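Local coordinates for regulatory protein, TetR family (Rhodobacter sphaeroides 2.4.1, PDB 3BRU), which represses transcription of its own operon, probably by binding two operator sequences in the promoter, at residues E55-A59 and A60-K64. Numbering follows the deposited sequence. Where two conformers were deposited one is given.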
ATOM      1  N   GLU A  55     -18.191 -10.865  14.015  1.00 29.02           N
ATOM      2  CA  GLU A  55     -18.587 -10.459  12.658  1.00 29.62           C
ATOM      3  C   GLU A  55     -18.368 -11.596  11.635  1.00 27.36           C
ATOM      4  O   GLU A  55     -19.222 -11.855  10.809  1.00 25.98           O
ATOM      5  CB  GLU A  55     -17.863  -9.157  12.265  1.00 29.48           C
ATOM      6  CG  GLU A  55     -17.876  -8.782  10.778  1.00 31.13           C
ATOM      7  CD  GLU A  55     -17.174  -7.416  10.470  1.00 34.13           C
ATOM      8  OE1 GLU A  55     -16.965  -6.580  11.404  1.00 36.72           O
ATOM      9  OE2 GLU A  55     -16.859  -7.164   9.267  1.00 40.00           O
ATOM     10  N   ILE A  56     -17.225 -12.274  11.719  1.00 26.79           N
ATOM     11  CA  ILE A  56     -16.937 -13.461  10.887  1.00 26.41           C
ATOM     12  C   ILE A  56     -17.991 -14.556  11.090  1.00 26.85           C
ATOM     13  O   ILE A  56     -18.490 -15.111  10.103  1.00 27.17           O
ATOM     14  CB  ILE A  56     -15.502 -14.064  11.153  1.00 26.57           C
ATOM     15  CG1 ILE A  56     -14.385 -13.084  10.740  1.00 26.24           C
ATOM     16  CG2 ILE A  56     -15.317 -15.464  10.527  1.00 25.26           C
ATOM     17  CD1 ILE A  56     -14.551 -12.464   9.387  1.00 26.19           C
ATOM     18  N   LEU A  57     -18.324 -14.870  12.344  1.00 25.88           N
ATOM     19  CA  LEU A  57     -19.288 -15.923  12.639  1.00 26.15           C
ATOM     20  C   LEU A  57     -20.664 -15.602  12.041  1.00 26.58           C
ATOM     21  O   LEU A  57     -21.334 -16.488  11.476  1.00 25.93           O
ATOM     22  CB  LEU A  57     -19.426 -16.127  14.159  1.00 25.87           C
ATOM     23  CG  LEU A  57     -18.190 -16.597  14.920  1.00 26.18           C
ATOM     24  CD1 LEU A  57     -18.546 -16.874  16.400  1.00 24.82           C
ATOM     25  CD2 LEU A  57     -17.547 -17.794  14.229  1.00 24.18           C
ATOM     26  N   LYS A  58     -21.084 -14.343  12.214  1.00 26.72           N
ATOM     27  CA  LYS A  58     -22.354 -13.861  11.716  1.00 27.50           C
ATOM     28  C   LYS A  58     -22.423 -13.917  10.178  1.00 27.29           C
ATOM     29  O   LYS A  58     -23.430 -14.288   9.617  1.00 28.22           O
ATOM     30  CB  LYS A  58     -22.625 -12.447  12.246  1.00 27.64           C
ATOM     31  CG  LYS A  58     -23.988 -11.862  11.858  1.00 29.35           C
ATOM     32  CD  LYS A  58     -24.167 -10.428  12.398  1.00 29.28           C
ATOM     33  CE  LYS A  58     -25.414  -9.768  11.806  1.00 31.72           C
ATOM     34  NZ  LYS A  58     -26.060  -8.805  12.769  1.00 32.00           N
ATOM     35  N   ALA A  59     -21.350 -13.557   9.497  1.00 27.24           N
ATOM     36  CA  ALA A  59     -21.306 -13.701   8.051  1.00 26.89           C
ATOM     37  C   ALA A  59     -21.246 -15.180   7.591  1.00 27.01           C
ATOM     38  O   ALA A  59     -21.925 -15.558   6.643  1.00 27.81           O
ATOM     39  CB  ALA A  59     -20.131 -12.873   7.483  1.00 26.55           C
ATOM     40  N   ALA A  60     -20.455 -16.008   8.273  1.00 26.69           N
ATOM     41  CA  ALA A  60     -20.318 -17.421   7.953  1.00 26.78           C
ATOM     42  C   ALA A  60     -21.538 -18.262   8.387  1.00 28.38           C
ATOM     43  O   ALA A  60     -21.730 -19.364   7.851  1.00 28.29           O
ATOM     44  CB  ALA A  60     -19.056 -17.974   8.554  1.00 25.31           C
ATOM     45  N   ARG A  61     -22.354 -17.727   9.324  1.00 29.25           N
ATOM     46  CA  ARG A  61     -23.488 -18.444   9.903  0.50 30.35           C
ATOM     47  C   ARG A  61     -23.041 -19.791  10.483  1.00 30.68           C
ATOM     48  O   ARG A  61     -23.691 -20.815  10.266  1.00 30.85           O
ATOM     49  CB  ARG A  61     -24.618 -18.635   8.878  0.50 30.24           C
ATOM     50  CG  ARG A  61     -25.138 -17.338   8.255  0.50 31.27           C
ATOM     51  CD  ARG A  61     -26.089 -17.597   7.074  0.50 31.83           C
ATOM     52  NE  ARG A  61     -26.096 -16.457   6.152  0.50 35.26           N
ATOM     53  CZ  ARG A  61     -25.303 -16.345   5.084  0.50 37.10           C
ATOM     54  NH1 ARG A  61     -25.376 -15.258   4.320  0.50 37.47           N
ATOM     55  NH2 ARG A  61     -24.437 -17.314   4.773  0.50 36.78           N
ATOM     56  N   VAL A  62     -21.909 -19.790  11.203  1.00 31.15           N
ATOM     57  CA  VAL A  62     -21.414 -20.992  11.906  1.00 31.09           C
ATOM     58  C   VAL A  62     -21.315 -20.670  13.407  1.00 31.89           C
ATOM     59  O   VAL A  62     -21.036 -19.514  13.765  1.00 32.07           O
ATOM     60  CB  VAL A  62     -20.064 -21.572  11.365  1.00 30.96           C
ATOM     61  CG1 VAL A  62     -19.821 -21.224   9.885  1.00 30.29           C
ATOM     62  CG2 VAL A  62     -18.922 -21.124  12.196  1.00 30.45           C
ATOM     63  N   PRO A  63     -21.651 -21.654  14.286  1.00 32.10           N
ATOM     64  CA  PRO A  63     -21.474 -21.474  15.747  1.00 31.99           C
ATOM     65  C   PRO A  63     -20.010 -21.305  16.238  1.00 31.83           C
ATOM     66  O   PRO A  63     -19.066 -21.826  15.631  1.00 32.25           O
ATOM     67  CB  PRO A  63     -22.106 -22.741  16.332  1.00 31.61           C
ATOM     68  CG  PRO A  63     -22.116 -23.732  15.208  1.00 32.21           C
ATOM     69  CD  PRO A  63     -22.309 -22.942  13.967  1.00 31.65           C
ATOM     70  N   LYS A  64     -19.854 -20.592  17.351  1.00 31.49           N
ATOM     71  CA  LYS A  64     -18.554 -20.277  17.952  1.00 31.20           C
ATOM     72  C   LYS A  64     -17.691 -21.536  18.251  1.00 29.78           C
ATOM     73  O   LYS A  64     -16.461 -21.533  18.111  1.00 28.88           O
ATOM     74  CB  LYS A  64     -18.798 -19.466  19.229  1.00 31.21           C
ATOM     75  CG  LYS A  64     -17.585 -18.657  19.690  1.00 33.07           C
ATOM     76  CD  LYS A  64     -17.880 -17.811  20.956  1.00 33.74           C
ATOM     77  CE  LYS A  64     -18.466 -16.375  20.633  1.00 38.20           C
ATOM     78  NZ  LYS A  64     -17.506 -15.388  19.972  1.00 36.91           N
TER
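L57 reaches from the last full turn of helix 53-60 over the turn at R61-P63 to K64, at the bend of the helix-turn-helix predicted to bind DNA in this TetR-family repressor. The stretch is a worked example of how one helix is ended and the next begun within four residues. Backbone bonds do the ending. A60 N gives the final regular helical bond to I56 O, 2.8 Å long and fairly straight at 161°. One residue on, R61 takes a positive phi of 54° and the spiral stops; L57 O then receives two weak bonds, from R61 N and, at 3.4 Å, from V62 N. P63 follows as the N-cap residue of helix 64-70.

Charged side chains add to this at the turn. The K64 chain, bent near its end, takes its ammonium to a salt bridge with D54. R61 has more than one position, so the approach of its guanidinium to A59 O is uncertain.

Apolar contacts bind the two helices across this bend. V62 packs on S34 and L35, and I56 on H42, setting the motif against helix 31-45. Cut back to an alanine here, L57 would lose both methyls, which is likely to open a gap between the turn and the start of helix 64-70 and leave K64 CB and V62 CG2 without this apolar neighbour. With CG anti to its carbonyl carbon (chi1 -63°), L57 sends those methyls to different partners: CD2 meets V62 CG2 at 4.1 Å, while CD1 lies 3.7 Å from K64 CA and 3.8 Å from K64 CB.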